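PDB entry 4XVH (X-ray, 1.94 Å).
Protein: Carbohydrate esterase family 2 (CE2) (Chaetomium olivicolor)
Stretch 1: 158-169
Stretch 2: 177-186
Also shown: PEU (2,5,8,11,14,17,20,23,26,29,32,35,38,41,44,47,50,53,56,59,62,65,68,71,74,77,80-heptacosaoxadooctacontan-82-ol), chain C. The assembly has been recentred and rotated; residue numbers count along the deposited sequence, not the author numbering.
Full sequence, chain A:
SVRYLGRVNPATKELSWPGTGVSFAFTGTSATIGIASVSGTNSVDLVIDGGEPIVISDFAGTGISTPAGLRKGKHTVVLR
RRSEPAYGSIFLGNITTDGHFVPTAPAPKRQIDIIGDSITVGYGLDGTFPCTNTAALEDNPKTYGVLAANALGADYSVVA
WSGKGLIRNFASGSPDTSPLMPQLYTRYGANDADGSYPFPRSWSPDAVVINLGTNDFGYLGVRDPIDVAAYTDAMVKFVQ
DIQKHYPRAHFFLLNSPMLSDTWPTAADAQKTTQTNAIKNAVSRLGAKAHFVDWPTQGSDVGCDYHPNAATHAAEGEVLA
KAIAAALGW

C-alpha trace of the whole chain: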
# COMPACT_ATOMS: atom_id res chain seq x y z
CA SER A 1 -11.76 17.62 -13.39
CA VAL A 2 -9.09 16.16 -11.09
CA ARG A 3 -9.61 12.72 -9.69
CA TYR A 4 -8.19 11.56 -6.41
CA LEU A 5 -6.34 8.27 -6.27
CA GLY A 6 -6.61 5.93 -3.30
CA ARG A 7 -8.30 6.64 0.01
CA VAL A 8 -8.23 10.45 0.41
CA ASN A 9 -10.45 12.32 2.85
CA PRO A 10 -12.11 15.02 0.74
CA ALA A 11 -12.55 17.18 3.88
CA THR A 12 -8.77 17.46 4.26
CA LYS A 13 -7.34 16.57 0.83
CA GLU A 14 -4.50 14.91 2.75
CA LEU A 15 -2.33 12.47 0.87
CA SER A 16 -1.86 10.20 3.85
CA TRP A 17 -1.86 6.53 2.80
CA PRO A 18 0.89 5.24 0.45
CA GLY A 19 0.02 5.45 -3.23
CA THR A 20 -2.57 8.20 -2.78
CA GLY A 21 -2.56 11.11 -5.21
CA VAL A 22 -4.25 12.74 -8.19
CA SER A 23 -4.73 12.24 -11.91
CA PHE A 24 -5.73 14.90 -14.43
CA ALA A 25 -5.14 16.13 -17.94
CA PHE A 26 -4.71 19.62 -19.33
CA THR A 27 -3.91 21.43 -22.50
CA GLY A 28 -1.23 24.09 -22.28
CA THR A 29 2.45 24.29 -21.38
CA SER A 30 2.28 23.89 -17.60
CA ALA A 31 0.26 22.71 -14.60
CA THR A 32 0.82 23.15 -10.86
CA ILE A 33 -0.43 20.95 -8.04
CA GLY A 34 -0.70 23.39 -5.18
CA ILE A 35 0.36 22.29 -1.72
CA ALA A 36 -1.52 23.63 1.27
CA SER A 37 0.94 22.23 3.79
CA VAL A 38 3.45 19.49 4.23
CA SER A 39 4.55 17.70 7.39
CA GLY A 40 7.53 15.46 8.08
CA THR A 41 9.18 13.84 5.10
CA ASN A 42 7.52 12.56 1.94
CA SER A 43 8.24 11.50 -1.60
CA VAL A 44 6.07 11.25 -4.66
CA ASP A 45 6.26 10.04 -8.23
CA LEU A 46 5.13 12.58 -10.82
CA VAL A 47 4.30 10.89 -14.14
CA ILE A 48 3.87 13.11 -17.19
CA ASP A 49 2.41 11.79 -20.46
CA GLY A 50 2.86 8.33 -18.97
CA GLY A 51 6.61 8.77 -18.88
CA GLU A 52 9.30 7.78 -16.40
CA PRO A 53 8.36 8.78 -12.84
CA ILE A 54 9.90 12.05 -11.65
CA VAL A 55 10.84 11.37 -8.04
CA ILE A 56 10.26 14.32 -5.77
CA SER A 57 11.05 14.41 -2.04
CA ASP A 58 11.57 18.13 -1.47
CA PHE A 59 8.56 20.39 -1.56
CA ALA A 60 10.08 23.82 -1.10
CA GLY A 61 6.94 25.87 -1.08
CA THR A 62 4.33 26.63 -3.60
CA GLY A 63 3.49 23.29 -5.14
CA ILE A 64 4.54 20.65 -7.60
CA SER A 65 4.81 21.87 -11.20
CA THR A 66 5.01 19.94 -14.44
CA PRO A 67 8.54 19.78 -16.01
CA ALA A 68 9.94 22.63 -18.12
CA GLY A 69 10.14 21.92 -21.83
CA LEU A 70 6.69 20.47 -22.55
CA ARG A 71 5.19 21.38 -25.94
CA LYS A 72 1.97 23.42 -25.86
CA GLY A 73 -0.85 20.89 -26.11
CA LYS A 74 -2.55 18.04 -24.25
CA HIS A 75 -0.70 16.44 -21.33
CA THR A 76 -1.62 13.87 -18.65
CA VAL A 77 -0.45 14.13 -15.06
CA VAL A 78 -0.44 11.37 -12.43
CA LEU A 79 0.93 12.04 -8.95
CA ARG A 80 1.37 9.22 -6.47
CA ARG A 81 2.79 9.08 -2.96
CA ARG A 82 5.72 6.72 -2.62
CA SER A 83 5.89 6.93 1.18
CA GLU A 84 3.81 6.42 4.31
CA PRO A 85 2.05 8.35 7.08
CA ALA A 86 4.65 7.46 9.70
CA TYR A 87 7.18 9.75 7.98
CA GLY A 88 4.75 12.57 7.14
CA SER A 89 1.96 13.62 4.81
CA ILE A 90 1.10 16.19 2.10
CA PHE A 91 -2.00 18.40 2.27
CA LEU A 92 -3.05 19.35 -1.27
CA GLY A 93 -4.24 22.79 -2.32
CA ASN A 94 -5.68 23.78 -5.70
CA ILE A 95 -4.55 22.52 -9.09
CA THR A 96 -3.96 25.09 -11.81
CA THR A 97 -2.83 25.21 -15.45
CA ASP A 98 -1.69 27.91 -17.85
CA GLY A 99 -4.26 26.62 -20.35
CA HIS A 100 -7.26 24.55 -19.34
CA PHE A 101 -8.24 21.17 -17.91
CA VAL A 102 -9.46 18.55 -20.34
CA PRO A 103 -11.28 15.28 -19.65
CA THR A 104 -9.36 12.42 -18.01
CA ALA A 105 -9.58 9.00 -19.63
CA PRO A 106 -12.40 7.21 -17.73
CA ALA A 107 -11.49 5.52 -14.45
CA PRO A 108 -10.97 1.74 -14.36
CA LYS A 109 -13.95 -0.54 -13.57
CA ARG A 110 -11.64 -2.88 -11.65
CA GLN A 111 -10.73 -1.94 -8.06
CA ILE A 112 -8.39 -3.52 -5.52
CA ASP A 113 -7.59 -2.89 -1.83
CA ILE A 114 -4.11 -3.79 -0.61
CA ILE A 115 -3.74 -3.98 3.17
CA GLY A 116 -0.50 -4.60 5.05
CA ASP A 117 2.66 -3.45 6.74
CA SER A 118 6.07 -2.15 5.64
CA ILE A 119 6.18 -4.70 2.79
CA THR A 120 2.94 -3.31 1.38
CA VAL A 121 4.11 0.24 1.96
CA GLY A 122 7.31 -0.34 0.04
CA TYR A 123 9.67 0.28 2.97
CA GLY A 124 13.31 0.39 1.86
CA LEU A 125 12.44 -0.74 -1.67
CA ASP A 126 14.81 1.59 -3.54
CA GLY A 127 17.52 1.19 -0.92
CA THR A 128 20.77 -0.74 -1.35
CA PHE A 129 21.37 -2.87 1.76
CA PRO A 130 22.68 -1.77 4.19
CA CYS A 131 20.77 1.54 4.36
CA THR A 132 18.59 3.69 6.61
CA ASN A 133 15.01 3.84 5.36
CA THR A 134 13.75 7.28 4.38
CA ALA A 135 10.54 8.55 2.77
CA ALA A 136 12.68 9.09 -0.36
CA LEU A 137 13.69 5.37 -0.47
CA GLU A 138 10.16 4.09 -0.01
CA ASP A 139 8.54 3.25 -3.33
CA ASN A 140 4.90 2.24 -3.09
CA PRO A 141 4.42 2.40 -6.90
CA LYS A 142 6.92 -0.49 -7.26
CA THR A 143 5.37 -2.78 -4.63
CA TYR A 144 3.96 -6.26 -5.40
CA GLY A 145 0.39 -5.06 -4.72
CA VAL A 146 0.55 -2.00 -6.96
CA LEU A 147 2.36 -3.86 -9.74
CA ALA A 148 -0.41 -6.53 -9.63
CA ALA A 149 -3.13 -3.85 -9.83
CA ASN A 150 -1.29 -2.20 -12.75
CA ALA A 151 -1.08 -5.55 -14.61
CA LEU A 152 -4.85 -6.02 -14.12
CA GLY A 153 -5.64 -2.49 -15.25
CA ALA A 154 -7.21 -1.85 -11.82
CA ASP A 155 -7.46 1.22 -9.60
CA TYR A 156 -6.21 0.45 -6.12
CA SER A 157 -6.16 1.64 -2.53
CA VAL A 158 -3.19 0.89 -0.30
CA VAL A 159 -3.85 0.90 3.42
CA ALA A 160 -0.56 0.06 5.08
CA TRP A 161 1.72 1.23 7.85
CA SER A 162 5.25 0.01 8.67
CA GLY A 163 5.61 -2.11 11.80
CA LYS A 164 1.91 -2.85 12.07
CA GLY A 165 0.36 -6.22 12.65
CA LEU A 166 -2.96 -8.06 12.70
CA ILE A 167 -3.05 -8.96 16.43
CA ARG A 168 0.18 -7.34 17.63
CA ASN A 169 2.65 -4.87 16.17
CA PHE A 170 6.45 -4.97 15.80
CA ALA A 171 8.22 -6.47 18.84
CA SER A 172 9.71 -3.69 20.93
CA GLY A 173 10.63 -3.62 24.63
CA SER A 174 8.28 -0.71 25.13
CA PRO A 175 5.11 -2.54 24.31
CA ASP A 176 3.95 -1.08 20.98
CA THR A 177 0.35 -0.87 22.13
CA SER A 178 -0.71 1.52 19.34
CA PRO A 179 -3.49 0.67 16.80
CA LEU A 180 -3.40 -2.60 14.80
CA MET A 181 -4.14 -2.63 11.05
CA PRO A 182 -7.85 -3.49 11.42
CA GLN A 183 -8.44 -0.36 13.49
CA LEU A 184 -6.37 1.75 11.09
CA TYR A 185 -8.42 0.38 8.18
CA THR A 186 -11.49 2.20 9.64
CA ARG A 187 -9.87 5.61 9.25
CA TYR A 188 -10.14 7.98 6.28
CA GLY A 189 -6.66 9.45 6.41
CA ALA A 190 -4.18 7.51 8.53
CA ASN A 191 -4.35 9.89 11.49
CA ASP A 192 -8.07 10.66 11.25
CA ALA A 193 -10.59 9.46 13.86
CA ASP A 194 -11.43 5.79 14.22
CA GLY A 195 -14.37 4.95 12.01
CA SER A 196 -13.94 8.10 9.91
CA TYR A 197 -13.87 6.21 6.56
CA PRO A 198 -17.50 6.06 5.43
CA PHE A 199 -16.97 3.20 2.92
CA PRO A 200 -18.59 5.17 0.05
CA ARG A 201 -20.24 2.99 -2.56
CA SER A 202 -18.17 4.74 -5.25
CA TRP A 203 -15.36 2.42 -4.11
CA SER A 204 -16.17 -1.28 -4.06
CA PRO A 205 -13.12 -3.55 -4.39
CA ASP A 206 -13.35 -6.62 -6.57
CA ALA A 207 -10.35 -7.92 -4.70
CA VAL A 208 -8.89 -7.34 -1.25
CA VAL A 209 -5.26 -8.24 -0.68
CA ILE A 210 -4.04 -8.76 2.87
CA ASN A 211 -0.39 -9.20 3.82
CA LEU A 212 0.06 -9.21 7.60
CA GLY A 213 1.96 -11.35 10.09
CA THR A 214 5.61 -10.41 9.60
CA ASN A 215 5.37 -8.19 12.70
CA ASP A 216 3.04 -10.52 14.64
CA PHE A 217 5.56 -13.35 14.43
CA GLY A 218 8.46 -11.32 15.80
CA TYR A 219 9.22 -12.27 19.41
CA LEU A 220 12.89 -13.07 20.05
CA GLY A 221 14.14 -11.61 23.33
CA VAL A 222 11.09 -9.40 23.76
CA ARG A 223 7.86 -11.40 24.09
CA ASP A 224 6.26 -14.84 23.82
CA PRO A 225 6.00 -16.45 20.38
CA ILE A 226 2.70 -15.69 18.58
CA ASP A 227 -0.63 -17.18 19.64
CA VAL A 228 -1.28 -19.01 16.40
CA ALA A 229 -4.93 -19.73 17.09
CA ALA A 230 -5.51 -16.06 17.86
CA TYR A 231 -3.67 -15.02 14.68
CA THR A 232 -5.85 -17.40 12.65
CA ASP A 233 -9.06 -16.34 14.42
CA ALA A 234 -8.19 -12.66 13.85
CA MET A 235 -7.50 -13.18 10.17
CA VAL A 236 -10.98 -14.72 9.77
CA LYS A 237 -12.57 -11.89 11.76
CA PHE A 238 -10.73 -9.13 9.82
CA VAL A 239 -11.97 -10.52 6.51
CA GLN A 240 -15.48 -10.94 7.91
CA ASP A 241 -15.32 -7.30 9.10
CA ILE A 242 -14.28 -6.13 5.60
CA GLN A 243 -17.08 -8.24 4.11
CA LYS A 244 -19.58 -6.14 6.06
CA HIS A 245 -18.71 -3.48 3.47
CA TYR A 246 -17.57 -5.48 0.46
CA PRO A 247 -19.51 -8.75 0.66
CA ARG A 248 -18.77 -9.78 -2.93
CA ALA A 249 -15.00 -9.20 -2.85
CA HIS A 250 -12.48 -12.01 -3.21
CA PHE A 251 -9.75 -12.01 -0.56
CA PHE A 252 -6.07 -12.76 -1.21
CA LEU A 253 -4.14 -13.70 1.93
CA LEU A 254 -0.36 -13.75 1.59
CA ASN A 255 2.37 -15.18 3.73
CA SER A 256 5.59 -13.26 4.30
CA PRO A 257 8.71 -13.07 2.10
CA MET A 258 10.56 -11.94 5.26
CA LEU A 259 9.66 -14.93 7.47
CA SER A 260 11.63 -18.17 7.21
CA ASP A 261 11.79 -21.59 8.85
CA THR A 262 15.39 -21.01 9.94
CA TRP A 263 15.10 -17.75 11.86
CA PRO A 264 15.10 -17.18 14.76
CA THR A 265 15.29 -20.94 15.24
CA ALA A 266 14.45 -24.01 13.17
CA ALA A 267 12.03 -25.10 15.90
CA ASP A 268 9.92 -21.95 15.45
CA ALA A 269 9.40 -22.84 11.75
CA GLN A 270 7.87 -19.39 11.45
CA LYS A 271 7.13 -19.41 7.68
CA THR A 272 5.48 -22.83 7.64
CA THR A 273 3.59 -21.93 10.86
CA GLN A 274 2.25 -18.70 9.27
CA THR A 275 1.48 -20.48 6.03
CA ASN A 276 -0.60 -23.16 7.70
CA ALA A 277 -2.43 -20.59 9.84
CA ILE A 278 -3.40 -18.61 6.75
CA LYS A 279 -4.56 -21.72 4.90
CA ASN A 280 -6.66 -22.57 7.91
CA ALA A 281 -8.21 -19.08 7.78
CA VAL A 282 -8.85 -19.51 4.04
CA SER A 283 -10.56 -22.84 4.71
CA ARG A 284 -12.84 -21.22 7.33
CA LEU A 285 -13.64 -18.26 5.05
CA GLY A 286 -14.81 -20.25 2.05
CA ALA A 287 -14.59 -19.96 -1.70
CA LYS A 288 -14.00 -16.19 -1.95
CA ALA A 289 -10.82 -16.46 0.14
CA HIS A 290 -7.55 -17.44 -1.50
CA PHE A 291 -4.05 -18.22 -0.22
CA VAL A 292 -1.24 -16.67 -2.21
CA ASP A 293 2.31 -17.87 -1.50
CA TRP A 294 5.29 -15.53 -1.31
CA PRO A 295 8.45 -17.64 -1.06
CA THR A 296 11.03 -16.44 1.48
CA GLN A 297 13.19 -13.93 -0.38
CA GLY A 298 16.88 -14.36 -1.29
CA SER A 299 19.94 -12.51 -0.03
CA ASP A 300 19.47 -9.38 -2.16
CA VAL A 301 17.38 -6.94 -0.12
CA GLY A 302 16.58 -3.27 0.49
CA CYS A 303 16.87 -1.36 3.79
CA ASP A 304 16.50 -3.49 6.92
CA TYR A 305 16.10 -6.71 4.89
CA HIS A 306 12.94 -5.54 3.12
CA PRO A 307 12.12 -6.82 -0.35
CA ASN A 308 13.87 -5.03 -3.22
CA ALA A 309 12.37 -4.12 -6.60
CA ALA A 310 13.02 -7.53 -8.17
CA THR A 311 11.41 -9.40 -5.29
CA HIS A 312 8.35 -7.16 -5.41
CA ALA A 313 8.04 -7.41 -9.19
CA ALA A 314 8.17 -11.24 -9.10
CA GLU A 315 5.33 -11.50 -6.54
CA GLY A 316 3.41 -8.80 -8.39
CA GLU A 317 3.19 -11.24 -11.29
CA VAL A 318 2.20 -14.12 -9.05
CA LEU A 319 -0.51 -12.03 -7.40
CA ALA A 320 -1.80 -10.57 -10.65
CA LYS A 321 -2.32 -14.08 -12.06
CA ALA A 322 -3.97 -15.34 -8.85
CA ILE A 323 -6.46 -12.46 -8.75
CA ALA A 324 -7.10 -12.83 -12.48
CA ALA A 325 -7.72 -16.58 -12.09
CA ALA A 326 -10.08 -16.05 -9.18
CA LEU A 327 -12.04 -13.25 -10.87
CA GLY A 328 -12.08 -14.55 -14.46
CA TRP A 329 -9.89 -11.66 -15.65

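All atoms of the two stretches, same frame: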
# COMPACT_ATOMS: atom_id res chain seq x y z
N VAL A 158 -4.12 1.48 -1.24
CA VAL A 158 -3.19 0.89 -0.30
C VAL A 158 -3.48 1.44 1.09
O VAL A 158 -3.51 2.66 1.29
CB VAL A 158 -1.72 1.21 -0.67
CG1 VAL A 158 -0.76 0.67 0.40
CG2 VAL A 158 -1.36 0.61 -2.03
N VAL A 159 -3.71 0.54 2.03
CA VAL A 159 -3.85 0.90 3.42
C VAL A 159 -2.81 0.12 4.18
O VAL A 159 -3.00 -1.06 4.45
CB VAL A 159 -5.25 0.60 3.98
CG1 VAL A 159 -5.33 1.09 5.43
CG2 VAL A 159 -6.29 1.33 3.16
N ALA A 160 -1.71 0.78 4.52
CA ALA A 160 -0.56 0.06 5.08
C ALA A 160 0.29 0.97 5.91
O ALA A 160 0.33 2.17 5.65
CB ALA A 160 0.27 -0.55 3.97
N TRP A 161 0.98 0.41 6.90
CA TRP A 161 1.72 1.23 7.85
C TRP A 161 2.88 0.35 8.37
O TRP A 161 2.63 -0.77 8.80
CB TRP A 161 0.80 1.69 9.00
CG TRP A 161 1.37 2.65 9.99
CD1 TRP A 161 2.58 2.56 10.64
CD2 TRP A 161 0.74 3.85 10.48
NE1 TRP A 161 2.74 3.66 11.48
CE2 TRP A 161 1.63 4.45 11.40
CE3 TRP A 161 -0.48 4.48 10.21
CZ2 TRP A 161 1.32 5.65 12.07
CZ3 TRP A 161 -0.79 5.66 10.88
CH2 TRP A 161 0.10 6.23 11.79
N SER A 162 4.11 0.84 8.28
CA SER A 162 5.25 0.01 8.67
C SER A 162 5.19 -0.37 10.15
O SER A 162 4.86 0.48 11.00
CB SER A 162 6.57 0.72 8.36
OG SER A 162 6.72 0.76 6.95
N GLY A 163 5.49 -1.63 10.44
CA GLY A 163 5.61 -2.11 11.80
C GLY A 163 4.30 -2.65 12.34
O GLY A 163 4.28 -3.22 13.43
N LYS A 164 3.22 -2.50 11.57
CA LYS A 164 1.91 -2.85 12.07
C LYS A 164 1.59 -4.31 11.86
O LYS A 164 2.02 -4.93 10.89
CB LYS A 164 0.83 -1.98 11.43
CG LYS A 164 0.97 -0.50 11.77
CD LYS A 164 0.81 -0.26 13.28
CE LYS A 164 0.67 1.24 13.57
NZ LYS A 164 0.48 1.51 15.03
N GLY A 165 0.78 -4.85 12.76
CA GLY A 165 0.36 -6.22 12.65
C GLY A 165 -1.16 -6.40 12.62
O GLY A 165 -1.92 -5.44 12.59
N LEU A 166 -1.57 -7.66 12.61
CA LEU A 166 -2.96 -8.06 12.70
C LEU A 166 -3.44 -8.15 14.16
O LEU A 166 -4.49 -7.62 14.50
CB LEU A 166 -3.13 -9.41 12.01
CG LEU A 166 -4.51 -10.08 12.06
CD1 LEU A 166 -5.55 -9.22 11.30
CD2 LEU A 166 -4.44 -11.50 11.48
N ILE A 167 -2.69 -8.87 15.01
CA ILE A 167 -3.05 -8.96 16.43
C ILE A 167 -2.03 -8.26 17.32
O ILE A 167 -2.37 -7.85 18.41
CB ILE A 167 -3.20 -10.43 16.92
CG1 ILE A 167 -1.89 -11.19 16.83
CG2 ILE A 167 -4.24 -11.15 16.10
CD1 ILE A 167 -1.96 -12.53 17.53
N ARG A 168 -0.79 -8.09 16.85
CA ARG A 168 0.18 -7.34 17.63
C ARG A 168 1.21 -6.75 16.68
O ARG A 168 1.54 -7.35 15.67
CB ARG A 168 0.83 -8.23 18.70
CG ARG A 168 1.67 -9.40 18.17
CD ARG A 168 2.16 -10.33 19.31
NE ARG A 168 3.20 -11.24 18.84
CZ ARG A 168 3.89 -12.08 19.64
NH1 ARG A 168 3.62 -12.16 20.94
NH2 ARG A 168 4.83 -12.87 19.12
N ASN A 169 1.70 -5.56 17.02
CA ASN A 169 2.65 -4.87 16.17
C ASN A 169 4.09 -5.34 16.39
O ASN A 169 4.32 -6.34 17.09
CB ASN A 169 2.53 -3.37 16.40
CG ASN A 169 1.15 -2.83 16.01
OD1 ASN A 169 0.56 -3.27 15.00
ND2 ASN A 169 0.63 -1.89 16.81
N THR A 177 1.78 -0.77 21.95
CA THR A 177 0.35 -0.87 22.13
C THR A 177 -0.51 0.13 21.33
O THR A 177 -1.67 0.37 21.65
CB THR A 177 0.09 -0.71 23.58
OG1 THR A 177 -1.32 -0.79 23.83
CG2 THR A 177 0.71 0.57 24.04
N SER A 178 0.02 0.64 20.23
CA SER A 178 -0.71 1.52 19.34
C SER A 178 -1.68 0.72 18.42
O SER A 178 -1.71 -0.51 18.49
CB SER A 178 0.32 2.31 18.51
OG SER A 178 1.05 1.42 17.70
N PRO A 179 -2.48 1.41 17.57
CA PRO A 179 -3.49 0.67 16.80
C PRO A 179 -2.91 -0.45 15.92
O PRO A 179 -1.79 -0.30 15.41
CB PRO A 179 -4.12 1.75 15.92
CG PRO A 179 -4.07 2.99 16.82
CD PRO A 179 -2.71 2.87 17.50
N LEU A 180 -3.67 -1.55 15.78
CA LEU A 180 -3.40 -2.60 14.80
C LEU A 180 -3.99 -2.25 13.43
O LEU A 180 -4.75 -1.30 13.31
CB LEU A 180 -3.98 -3.93 15.30
CG LEU A 180 -3.55 -4.24 16.74
CD1 LEU A 180 -4.37 -5.37 17.34
CD2 LEU A 180 -2.04 -4.58 16.78
N MET A 181 -3.62 -2.97 12.39
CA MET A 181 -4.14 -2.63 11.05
C MET A 181 -5.67 -2.61 10.94
O MET A 181 -6.21 -1.74 10.26
CB MET A 181 -3.57 -3.56 9.98
CG MET A 181 -2.18 -3.14 9.48
SD MET A 181 -1.90 -1.36 9.26
CE MET A 181 -3.02 -0.95 7.92
N PRO A 182 -6.39 -3.55 11.60
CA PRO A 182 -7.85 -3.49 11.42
C PRO A 182 -8.45 -2.16 11.88
O PRO A 182 -9.31 -1.60 11.20
CB PRO A 182 -8.37 -4.68 12.28
CG PRO A 182 -7.20 -5.71 12.13
CD PRO A 182 -5.98 -4.81 12.28
N GLN A 183 -7.99 -1.65 13.01
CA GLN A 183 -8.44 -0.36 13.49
C GLN A 183 -8.08 0.75 12.50
O GLN A 183 -8.89 1.63 12.23
CB GLN A 183 -7.84 -0.06 14.88
CG GLN A 183 -8.14 1.33 15.43
CD GLN A 183 -7.48 1.56 16.81
OE1 GLN A 183 -6.85 0.65 17.36
NE2 GLN A 183 -7.61 2.77 17.37
N LEU A 184 -6.84 0.72 12.00
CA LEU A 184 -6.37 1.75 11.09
C LEU A 184 -7.19 1.73 9.80
O LEU A 184 -7.45 2.77 9.21
CB LEU A 184 -4.88 1.53 10.78
CG LEU A 184 -4.04 1.83 12.06
CD1 LEU A 184 -2.54 1.56 11.86
CD2 LEU A 184 -4.28 3.24 12.60
N TYR A 185 -7.58 0.53 9.37
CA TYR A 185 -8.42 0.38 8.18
C TYR A 185 -9.81 1.06 8.30
O TYR A 185 -10.50 1.23 7.27
CB TYR A 185 -8.60 -1.10 7.86
CG TYR A 185 -9.24 -1.42 6.52
CD1 TYR A 185 -8.53 -1.24 5.32
CD2 TYR A 185 -10.52 -1.93 6.45
CE1 TYR A 185 -9.11 -1.56 4.09
CE2 TYR A 185 -11.09 -2.24 5.25
CZ TYR A 185 -10.41 -2.06 4.08
OH TYR A 185 -11.01 -2.41 2.89
N THR A 186 -10.21 1.48 9.50
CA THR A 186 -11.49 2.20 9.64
C THR A 186 -11.35 3.71 9.45
O THR A 186 -12.35 4.44 9.49
CB THR A 186 -12.17 1.98 11.01
OG1 THR A 186 -11.40 2.61 12.04
CG2 THR A 186 -12.34 0.49 11.34
CAA PEU C . 5.96 13.03 11.78
OAB PEU C . 6.97 12.21 12.40
CAC PEU C . 6.80 12.09 13.86
CAD PEU C . 7.80 11.25 14.73
OAE PEU C . 9.17 11.74 14.67
CAF PEU C . 9.77 11.65 13.34
CAG PEU C . 10.19 10.30 12.73
OAH PEU C . 9.22 9.25 12.64
CAI PEU C . 9.74 8.12 11.88
CAJ PEU C . 8.85 6.88 11.99
OAK PEU C . 9.38 5.79 11.17
CAL PEU C . 8.83 4.54 11.62
CAM PEU C . 9.33 3.33 10.85
OAN PEU C . 8.83 2.22 11.63
CAO PEU C . 9.27 0.92 11.17
CAP PEU C . 9.05 0.16 12.46
OAQ PEU C . 9.31 -1.24 12.72
CAR PEU C . 10.65 -1.77 12.43
CAS PEU C . 11.09 -2.09 10.98
OAT PEU C . 10.29 -3.17 10.33
CAU PEU C . 8.87 -2.90 10.14
CAV PEU C . 8.15 -4.09 9.48
OAW PEU C . 6.73 -3.93 9.22

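Stretch 1 opens in a β-strand that begins earlier in the chain and includes Val158 to Ala160, passes through a type II β turn from Trp161 to Lys164, and continues as loop to Asn169. Stretch 2 begins as loop and enters a short helix at Met181, with Leu180 at the N-cap position. The backbones come nearest at Gly165 and Leu180 (CA to CA 5.6 Å) and at Leu166 and Met181 (5.8 Å, also CA to CA); in the strand, Val159 CA is 6.6 Å from Tyr185 CA. The contact buries 665 Å² between the stretches, both sides summed.

One main-chain hydrogen bond joins them: Met181 N donates to Gly165 O at 3.0 Å, almost linear at 172°. An amide in the first turn of a helix has no carbonyl of that helix to bind, and here the loop supplies one. In the turn, Gly163 has phi/psi of 91/-6, where a CB would jam against the preceding carbonyl O; its N donates to OAW of the bound PEU chain at 2.9 Å. At Gly165 a CB would clash with Arg168 O.

Two polar side chains of stretch 1 converge on the loop before the helix. Lys164, its last two torsions extended, brings NZ to Pro179 O in a 2.9 Å hydrogen bond, pairing a buried ammonium group with a carbonyl; NZ also lies 2.7 Å from Ser178 OG. Asn169 ND2 donates to the same Pro179 O at 3.2 Å and more weakly to Ser178 O, also at 3.2 Å but with an angle of only 120°. The other end of that amide works within its own stretch: Asn169 OD1 accepts from Gly165 N at 2.7 Å, tying the loop into a compact bend.

Apolar contacts fill the remaining interface. Met181, with all three chi angles m, leaves its CA sideways, but the end of its side chain comes nearer to the strand and turn: SD lies 3.5 Å from Lys164 CB and 4.1 Å from Trp161 CB, while CE reaches Val159 CG1 at 4.0 Å. That same Val159 CG1 meets the edge of the Tyr185 ring, 4.0 Å from CD1. Leu184 CD1 touches both Trp161 CE3 (3.9 Å), approaching the ring obliquely, and Lys164 CE (3.7 Å), so the lysine's aliphatic portion packs while its charged tip bonds. Leu180 fits against the loop backbone, with CD1 3.4 Å from Ile167 O and CD2 3.6 Å from Arg168 CA. Leu166 starts away from stretch 2, yet its CD1 reaches Pro182 CG at 4.0 Å.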